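Local coordinates for protein aminofutalosine deaminase (Helicobacter pylori, PDB 7LKK) that deaminates aminofutalosine in the menaquinone pathway as a metal-dependent amidohydrolase, here holding iron and the inhibitor methylthio-coformycin, at residues L226-L229 with E230-N234; Q200-M203 with A204-V207; S254-G258 with A259-I263. All blocks are in the same frame, centred on the assembly; numbering follows the deposited sequence.

Interaction 1: L226-L229 with E230-N234; sequences LEEL and EWVEN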
loop_
_atom_site.group_PDB
_atom_site.type_symbol
_atom_site.label_atom_id
_atom_site.label_comp_id
_atom_site.label_asym_id
_atom_site.label_seq_id
_atom_site.Cartn_x
_atom_site.Cartn_y
_atom_site.Cartn_z
ATOM N N LEU A 226 2.021 -14.944 -16.692
ATOM C CA LEU A 226 2.770 -16.095 -17.180
ATOM C C LEU A 226 1.924 -16.932 -18.130
ATOM O O LEU A 226 2.442 -17.499 -19.098
ATOM C CB LEU A 226 3.256 -16.941 -16.003
ATOM C CG LEU A 226 4.014 -18.226 -16.342
ATOM C CD1 LEU A 226 5.195 -17.937 -17.260
ATOM C CD2 LEU A 226 4.473 -18.935 -15.074
ATOM N N GLU A 227 0.618 -17.025 -17.862
ATOM C CA GLU A 227 -0.269 -17.788 -18.735
ATOM C C GLU A 227 -0.263 -17.226 -20.151
ATOM O O GLU A 227 -0.204 -17.981 -21.128
ATOM C CB GLU A 227 -1.688 -17.796 -18.164
ATOM C CG GLU A 227 -1.824 -18.523 -16.829
ATOM C CD GLU A 227 -1.736 -17.590 -15.635
ATOM O OE1 GLU A 227 -0.971 -16.607 -15.699
ATOM O OE2 GLU A 227 -2.432 -17.843 -14.628
ATOM N N GLU A 228 -0.316 -15.899 -20.279
ATOM C CA GLU A 228 -0.259 -15.285 -21.602
ATOM C C GLU A 228 1.095 -15.516 -22.260
ATOM O O GLU A 228 1.169 -15.773 -23.467
ATOM C CB GLU A 228 -0.562 -13.791 -21.494
ATOM C CG GLU A 228 -0.345 -13.016 -22.781
ATOM C CD GLU A 228 -0.507 -11.524 -22.594
ATOM O OE1 GLU A 228 -0.990 -11.105 -21.519
ATOM O OE2 GLU A 228 -0.144 -10.765 -23.517
ATOM N N LEU A 229 2.177 -15.445 -21.481
ATOM C CA LEU A 229 3.508 -15.643 -22.046
ATOM C C LEU A 229 3.670 -17.057 -22.592
ATOM O O LEU A 229 4.207 -17.247 -23.690
ATOM C CB LEU A 229 4.577 -15.346 -20.993
ATOM C CG LEU A 229 6.030 -15.551 -21.426
ATOM C CD1 LEU A 229 6.399 -14.594 -22.553
ATOM C CD2 LEU A 229 6.973 -15.378 -20.241
ATOM N N GLU A 230 3.213 -18.062 -21.838
ATOM C CA GLU A 230 3.310 -19.441 -22.304
ATOM C C GLU A 230 2.432 -19.673 -23.525
ATOM O O GLU A 230 2.794 -20.446 -24.420
ATOM C CB GLU A 230 2.907 -20.405 -21.188
ATOM C CG GLU A 230 3.859 -20.472 -20.010
ATOM C CD GLU A 230 3.238 -21.168 -18.812
ATOM O OE1 GLU A 230 3.842 -21.134 -17.721
ATOM O OE2 GLU A 230 2.140 -21.747 -18.963
ATOM N N TRP A 231 1.273 -19.015 -23.574
ATOM C CA TRP A 231 0.400 -19.127 -24.737
ATOM C C TRP A 231 1.022 -18.453 -25.953
ATOM O O TRP A 231 1.096 -19.046 -27.035
ATOM C CB TRP A 231 -0.966 -18.519 -24.421
ATOM C CG TRP A 231 -2.012 -18.770 -25.471
ATOM C CD1 TRP A 231 -2.719 -17.832 -26.163
ATOM C CD2 TRP A 231 -2.475 -20.045 -25.935
ATOM N NE1 TRP A 231 -3.593 -18.441 -27.031
ATOM C CE2 TRP A 231 -3.462 -19.799 -26.910
ATOM C CE3 TRP A 231 -2.154 -21.368 -25.618
ATOM C CZ2 TRP A 231 -4.128 -20.827 -27.572
ATOM C CZ3 TRP A 231 -2.816 -22.387 -26.280
ATOM C CH2 TRP A 231 -3.792 -22.111 -27.244
ATOM N N VAL A 232 1.475 -17.209 -25.789
ATOM C CA VAL A 232 2.005 -16.451 -26.917
ATOM C C VAL A 232 3.252 -17.122 -27.477
ATOM O O VAL A 232 3.413 -17.249 -28.697
ATOM C CB VAL A 232 2.279 -14.997 -26.491
ATOM C CG1 VAL A 232 3.164 -14.292 -27.508
ATOM C CG2 VAL A 232 0.970 -14.244 -26.304
ATOM N N GLU A 233 4.143 -17.584 -26.598
ATOM C CA GLU A 233 5.426 -18.099 -27.059
ATOM C C GLU A 233 5.324 -19.532 -27.573
ATOM O O GLU A 233 5.930 -19.863 -28.598
ATOM C CB GLU A 233 6.462 -18.010 -25.936
ATOM C CG GLU A 233 7.020 -16.609 -25.710
ATOM C CD GLU A 233 7.446 -15.923 -26.997
ATOM O OE1 GLU A 233 7.113 -14.733 -27.175
ATOM O OE2 GLU A 233 8.124 -16.567 -27.827
ATOM N N ASN A 234 4.568 -20.396 -26.886
ATOM C CA ASN A 234 4.611 -21.825 -27.172
ATOM C C ASN A 234 3.239 -22.476 -27.321
ATOM O O ASN A 234 3.170 -23.706 -27.448
ATOM C CB ASN A 234 5.400 -22.558 -26.081
ATOM C CG ASN A 234 6.870 -22.206 -26.097
ATOM O OD1 ASN A 234 7.618 -22.666 -26.956
ATOM N ND2 ASN A 234 7.292 -21.379 -25.148
#

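Interaction 2: Q200-M203 with A204-V207; sequences QKDM and ALSV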
loop_
_atom_site.group_PDB
_atom_site.type_symbol
_atom_site.label_atom_id
_atom_site.label_comp_id
_atom_site.label_asym_id
_atom_site.label_seq_id
_atom_site.Cartn_x
_atom_site.Cartn_y
_atom_site.Cartn_z
ATOM N N GLN A 200 -8.140 -11.628 -32.576
ATOM C CA GLN A 200 -7.588 -12.271 -33.760
ATOM C C GLN A 200 -6.766 -11.267 -34.567
ATOM O O GLN A 200 -7.046 -10.065 -34.572
ATOM C CB GLN A 200 -8.719 -12.862 -34.606
ATOM C CG GLN A 200 -8.262 -13.775 -35.730
ATOM C CD GLN A 200 -8.048 -13.022 -37.024
ATOM O OE1 GLN A 200 -8.628 -11.958 -37.236
ATOM N NE2 GLN A 200 -7.201 -13.562 -37.893
ATOM N N LYS A 201 -5.734 -11.775 -35.245
ATOM C CA LYS A 201 -4.715 -10.905 -35.830
ATOM C C LYS A 201 -5.309 -9.943 -36.854
ATOM O O LYS A 201 -5.043 -8.736 -36.818
ATOM C CB LYS A 201 -3.609 -11.747 -36.466
ATOM C CG LYS A 201 -2.460 -10.928 -37.046
ATOM C CD LYS A 201 -1.271 -11.813 -37.387
ATOM C CE LYS A 201 -0.016 -10.988 -37.648
ATOM N NZ LYS A 201 -0.316 -9.716 -38.358
ATOM N N ASP A 202 -6.114 -10.459 -37.785
ATOM C CA ASP A 202 -6.648 -9.592 -38.830
ATOM C C ASP A 202 -7.672 -8.607 -38.279
ATOM O O ASP A 202 -7.839 -7.515 -38.834
ATOM C CB ASP A 202 -7.249 -10.441 -39.947
ATOM C CG ASP A 202 -6.211 -11.313 -40.621
ATOM O OD1 ASP A 202 -5.463 -10.794 -41.476
ATOM O OD2 ASP A 202 -6.125 -12.509 -40.273
ATOM N N MET A 203 -8.346 -8.959 -37.184
ATOM C CA MET A 203 -9.200 -7.989 -36.506
ATOM C C MET A 203 -8.369 -6.870 -35.888
ATOM O O MET A 203 -8.746 -5.696 -35.964
ATOM C CB MET A 203 -10.045 -8.687 -35.439
ATOM C CG MET A 203 -10.848 -9.865 -35.969
ATOM S SD MET A 203 -12.407 -9.344 -36.704
ATOM C CE MET A 203 -13.562 -9.755 -35.403
ATOM N N ALA A 204 -7.231 -7.215 -35.282
ATOM C CA ALA A 204 -6.363 -6.197 -34.699
ATOM C C ALA A 204 -5.781 -5.289 -35.775
ATOM O O ALA A 204 -5.732 -4.066 -35.601
ATOM C CB ALA A 204 -5.246 -6.852 -33.888
ATOM N N LEU A 205 -5.335 -5.872 -36.893
ATOM C CA LEU A 205 -4.822 -5.068 -37.999
ATOM C C LEU A 205 -5.865 -4.073 -38.489
ATOM O O LEU A 205 -5.532 -2.938 -38.854
ATOM C CB LEU A 205 -4.370 -5.975 -39.143
ATOM C CG LEU A 205 -3.175 -6.893 -38.875
ATOM C CD1 LEU A 205 -3.000 -7.885 -40.016
ATOM C CD2 LEU A 205 -1.912 -6.076 -38.672
ATOM N N SER A 206 -7.135 -4.482 -38.506
ATOM C CA SER A 206 -8.197 -3.578 -38.935
ATOM C C SER A 206 -8.380 -2.432 -37.948
ATOM O O SER A 206 -8.563 -1.279 -38.355
ATOM C CB SER A 206 -9.504 -4.351 -39.112
ATOM O OG SER A 206 -10.505 -3.526 -39.679
ATOM N N VAL A 207 -8.335 -2.730 -36.646
ATOM C CA VAL A 207 -8.445 -1.672 -35.644
ATOM C C VAL A 207 -7.260 -0.720 -35.747
ATOM O O VAL A 207 -7.422 0.505 -35.687
ATOM C CB VAL A 207 -8.562 -2.278 -34.232
ATOM C CG1 VAL A 207 -8.585 -1.175 -33.182
ATOM C CG2 VAL A 207 -9.809 -3.149 -34.122
#

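Interaction 3: S254-G258 with A259-I263; sequences SLYEG and ANDYI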
loop_
_atom_site.group_PDB
_atom_site.type_symbol
_atom_site.label_atom_id
_atom_site.label_comp_id
_atom_site.label_asym_id
_atom_site.label_seq_id
_atom_site.Cartn_x
_atom_site.Cartn_y
_atom_site.Cartn_z
ATOM N N SER A 254 -2.084 -20.294 -30.501
ATOM C CA SER A 254 -2.024 -18.861 -30.256
ATOM C C SER A 254 -2.468 -18.080 -31.486
ATOM O O SER A 254 -2.266 -18.503 -32.628
ATOM C CB SER A 254 -0.606 -18.445 -29.862
ATOM O OG SER A 254 -0.504 -17.037 -29.756
ATOM N N LEU A 255 -3.113 -16.939 -31.239
ATOM C CA LEU A 255 -3.464 -16.032 -32.322
ATOM C C LEU A 255 -2.245 -15.336 -32.912
ATOM O O LEU A 255 -2.360 -14.715 -33.974
ATOM C CB LEU A 255 -4.468 -14.989 -31.827
ATOM C CG LEU A 255 -5.725 -15.532 -31.146
ATOM C CD1 LEU A 255 -6.579 -14.391 -30.617
ATOM C CD2 LEU A 255 -6.523 -16.404 -32.108
ATOM N N TYR A 256 -1.094 -15.424 -32.249
ATOM C CA TYR A 256 0.131 -14.778 -32.702
ATOM C C TYR A 256 1.301 -15.704 -32.414
ATOM O O TYR A 256 1.429 -16.212 -31.296
ATOM C CB TYR A 256 0.335 -13.427 -32.007
ATOM C CG TYR A 256 -0.814 -12.466 -32.198
ATOM C CD1 TYR A 256 -0.847 -11.604 -33.284
ATOM C CD2 TYR A 256 -1.869 -12.424 -31.295
ATOM C CE1 TYR A 256 -1.899 -10.727 -33.466
ATOM C CE2 TYR A 256 -2.924 -11.551 -31.469
ATOM C CZ TYR A 256 -2.932 -10.702 -32.557
ATOM O OH TYR A 256 -3.979 -9.829 -32.733
ATOM N N GLU A 257 2.149 -15.924 -33.418
ATOM C CA GLU A 257 3.321 -16.787 -33.265
ATOM C C GLU A 257 4.463 -15.953 -32.699
ATOM O O GLU A 257 5.283 -15.400 -33.431
ATOM C CB GLU A 257 3.697 -17.435 -34.591
ATOM C CG GLU A 257 4.674 -18.594 -34.442
ATOM C CD GLU A 257 4.131 -19.704 -33.558
ATOM O OE1 GLU A 257 3.008 -20.184 -33.820
ATOM O OE2 GLU A 257 4.828 -20.091 -32.594
ATOM N N GLY A 258 4.511 -15.864 -31.375
ATOM C CA GLY A 258 5.560 -15.143 -30.688
ATOM C C GLY A 258 5.176 -13.706 -30.377
ATOM O O GLY A 258 4.289 -13.114 -30.992
ATOM N N ALA A 259 5.876 -13.139 -29.395
ATOM C CA ALA A 259 5.593 -11.769 -28.981
ATOM C C ALA A 259 5.883 -10.777 -30.101
ATOM O O ALA A 259 5.157 -9.790 -30.267
ATOM C CB ALA A 259 6.402 -11.422 -27.731
ATOM N N ASN A 260 6.937 -11.025 -30.885
ATOM C CA ASN A 260 7.307 -10.093 -31.947
ATOM C C ASN A 260 6.219 -9.981 -33.005
ATOM O O ASN A 260 6.012 -8.901 -33.569
ATOM C CB ASN A 260 8.629 -10.522 -32.584
ATOM C CG ASN A 260 9.823 -10.212 -31.705
ATOM O OD1 ASN A 260 9.672 -9.692 -30.602
ATOM N ND2 ASN A 260 11.016 -10.535 -32.188
ATOM N N ASP A 261 5.513 -11.080 -33.283
ATOM C CA ASP A 261 4.403 -11.034 -34.230
ATOM C C ASP A 261 3.335 -10.046 -33.776
ATOM O O ASP A 261 2.762 -9.316 -34.594
ATOM C CB ASP A 261 3.809 -12.432 -34.398
ATOM C CG ASP A 261 2.810 -12.513 -35.534
ATOM O OD1 ASP A 261 2.987 -11.794 -36.539
ATOM O OD2 ASP A 261 1.849 -13.302 -35.424
ATOM N N TYR A 262 3.063 -10.003 -32.471
ATOM C CA TYR A 262 2.079 -9.063 -31.945
ATOM C C TYR A 262 2.628 -7.642 -31.932
ATOM O O TYR A 262 1.955 -6.702 -32.372
ATOM C CB TYR A 262 1.652 -9.487 -30.540
ATOM C CG TYR A 262 0.469 -8.718 -30.004
ATOM C CD1 TYR A 262 -0.824 -9.034 -30.399
ATOM C CD2 TYR A 262 0.644 -7.672 -29.104
ATOM C CE1 TYR A 262 -1.911 -8.334 -29.913
ATOM C CE2 TYR A 262 -0.438 -6.965 -28.613
ATOM C CZ TYR A 262 -1.713 -7.301 -29.020
ATOM O OH TYR A 262 -2.794 -6.601 -28.536
ATOM N N ILE A 263 3.852 -7.469 -31.425
ATOM C CA ILE A 263 4.449 -6.139 -31.312
ATOM C C ILE A 263 4.535 -5.465 -32.676
ATOM O O ILE A 263 4.219 -4.277 -32.819
ATOM C CB ILE A 263 5.838 -6.233 -30.650
ATOM C CG1 ILE A 263 5.718 -6.679 -29.193
ATOM C CG2 ILE A 263 6.581 -4.901 -30.761
ATOM C CD1 ILE A 263 7.019 -7.197 -28.614
HETATM O O HOH W 1 7.206 -13.503 -33.229
#

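Interaction 1: L226-L229 with E230-N234
The carbonyl O of Glu228 receives the N-H of Val232 at 2.7 Å, the shortest of five successive i to i+4 bonds, from Glu230 N to Asn234 N, along helix 226-234, a short alpha-helix beyond strand 218-222 of the TIM-barrel amidohydrolase fold. Beside this bond the two side chains leave the helix in parallel, with Glu228 CG 4.0 Å from Val232 CG2. The Glu228 chain is extended, CG anti to the backbone N (chi1 172°), and carries a buried carboxylate back to the main chain just ahead of the helix: OE1 accepts from Glu224 N and OE2 from Leu223 N. Two backbone N-H groups would probably favour its charged form. Glu224 lines the inhibitor pocket and the iron ligand His221 precedes it, so the grip of Glu228 on the main chain of 223-224 probably helps to position this active-site loop. Trp231 N reaches Glu227 O at 3.0 Å, and its indole is directed away from the first turn, meeting Phe239 and bonding Tyr243 OH through NE1.

Leu226 and Glu230 meet along another side of the helix. The Glu230 chain, stretched out beyond CG, runs back past Leu226 O until OE1 sits 3.2 Å from Leu226 CG, a tight contact, and 3.5 Å from both CD1 and CD2 of Leu226. One turn on, Glu233 N donates to Leu229 O at 2.9 Å. The Glu233 chain bends at chi2 (-48°) and sends OE1 to Ala259 N, while its CG lies 3.8 Å from Leu229 CD1.

Interaction 2: Q200-M203 with A204-V207
Lys201 and Leu205, one helical turn apart, make the side-chain contact: the ammonium NZ lies 3.6 Å from Leu205 CD1. The lysine leaves the backbone with CG opposite N (chi1 -177°) and stays extended until chi4, where a bend (-37°) brings NZ against the branched end of Leu205, nearer CD1 than CD2. Leu205 CG in turn rests 3.3 Å from Lys201 O, the carbonyl that accepts Leu205 N at 2.9 Å. Around this pair the first turn is closed by Ala204 N on Gln200 O, followed by the bonds of Ser206 N to Asp202 O and Val207 N to Met203 O.

Helix 201-213 is the crossover between parallel strands 187-193 and 218-222 of the barrel, and Gln200 is its N-cap. Its OE1 takes Met203 N at 3.0 Å, the donor standing 35° above the amide carbonyl plane. At the other end NE2 gives a fairly straight bond of 2.8 Å, close to the plane of the Gln200 amide, to the anti side of Asp202 OD2. On the buried face, Ala204 packs on Val193, while Met203 and Val207 reach Phe159 of strand 152-159; Met203 also touches Leu169, and Val207 Phe172, of helix 166-180.

Interaction 3: S254-G258 with A259-I263
The edge of Tyr262 is set against the face of Tyr256 in a T-shaped stack, ring planes 86° apart and centroids separated by 4.8 Å. Tyr262 CD1 stands 3.3 Å above the Tyr256 ring plane, over its centre, and Asp261 OD2 lies at that ring's edge, its carboxylate turned 62° from the ring plane. The stack closes the loop before helix 259-264 onto its first turn, for which Gly258 is the N-cap. Both side chains touch Pro196, and both hydroxyls are anchored: Tyr256 OH on Val199 O, Tyr262 OH on Thr220 OG1 of strand 218-222, which carries the iron ligand His221.

Asp261 reaches back to the loop because CG is opposite its backbone N (chi1 -170°), and OD2 accepts a weak bond of 3.3 Å from Glu257 N. Asp261 N makes a weak bond to Gly258 O and also donates to a water at 3.0 Å; that water donates to Glu257 O at 2.7 Å. Gly258 has a positive phi, at which a side chain would press on Glu257 O, so the position calls for glycine. Before it, Glu257 centres an inverse gamma turn, Gly258 N weakly bonded to Tyr256 O; Ser254 OG donates to the same carbonyl at 2.6 Å.

Along the chain the order is interaction 2, interaction 1, interaction 3, all in the TIM-barrel domain. Helix 201-213 leads into strand 218-222, and helix 226-234 follows it. Interaction 3 is central in space, about 10 Å from interaction 1 and 12 Å from interaction 2 (centres), whereas those two lie about 20 Å apart and do not touch. Gly258 N meets Val232 O at 3.2 Å, a probable hydrogen bond, and on the other flank Tyr256 OH packs on Ala204 CB. The loop and helix of 254-263 thus bridge helices 201-213 and 226-234. The nearest side chains of interactions 1 and 3 lie about 11 and 12 Å from the iron; interaction 2 lies away from the site.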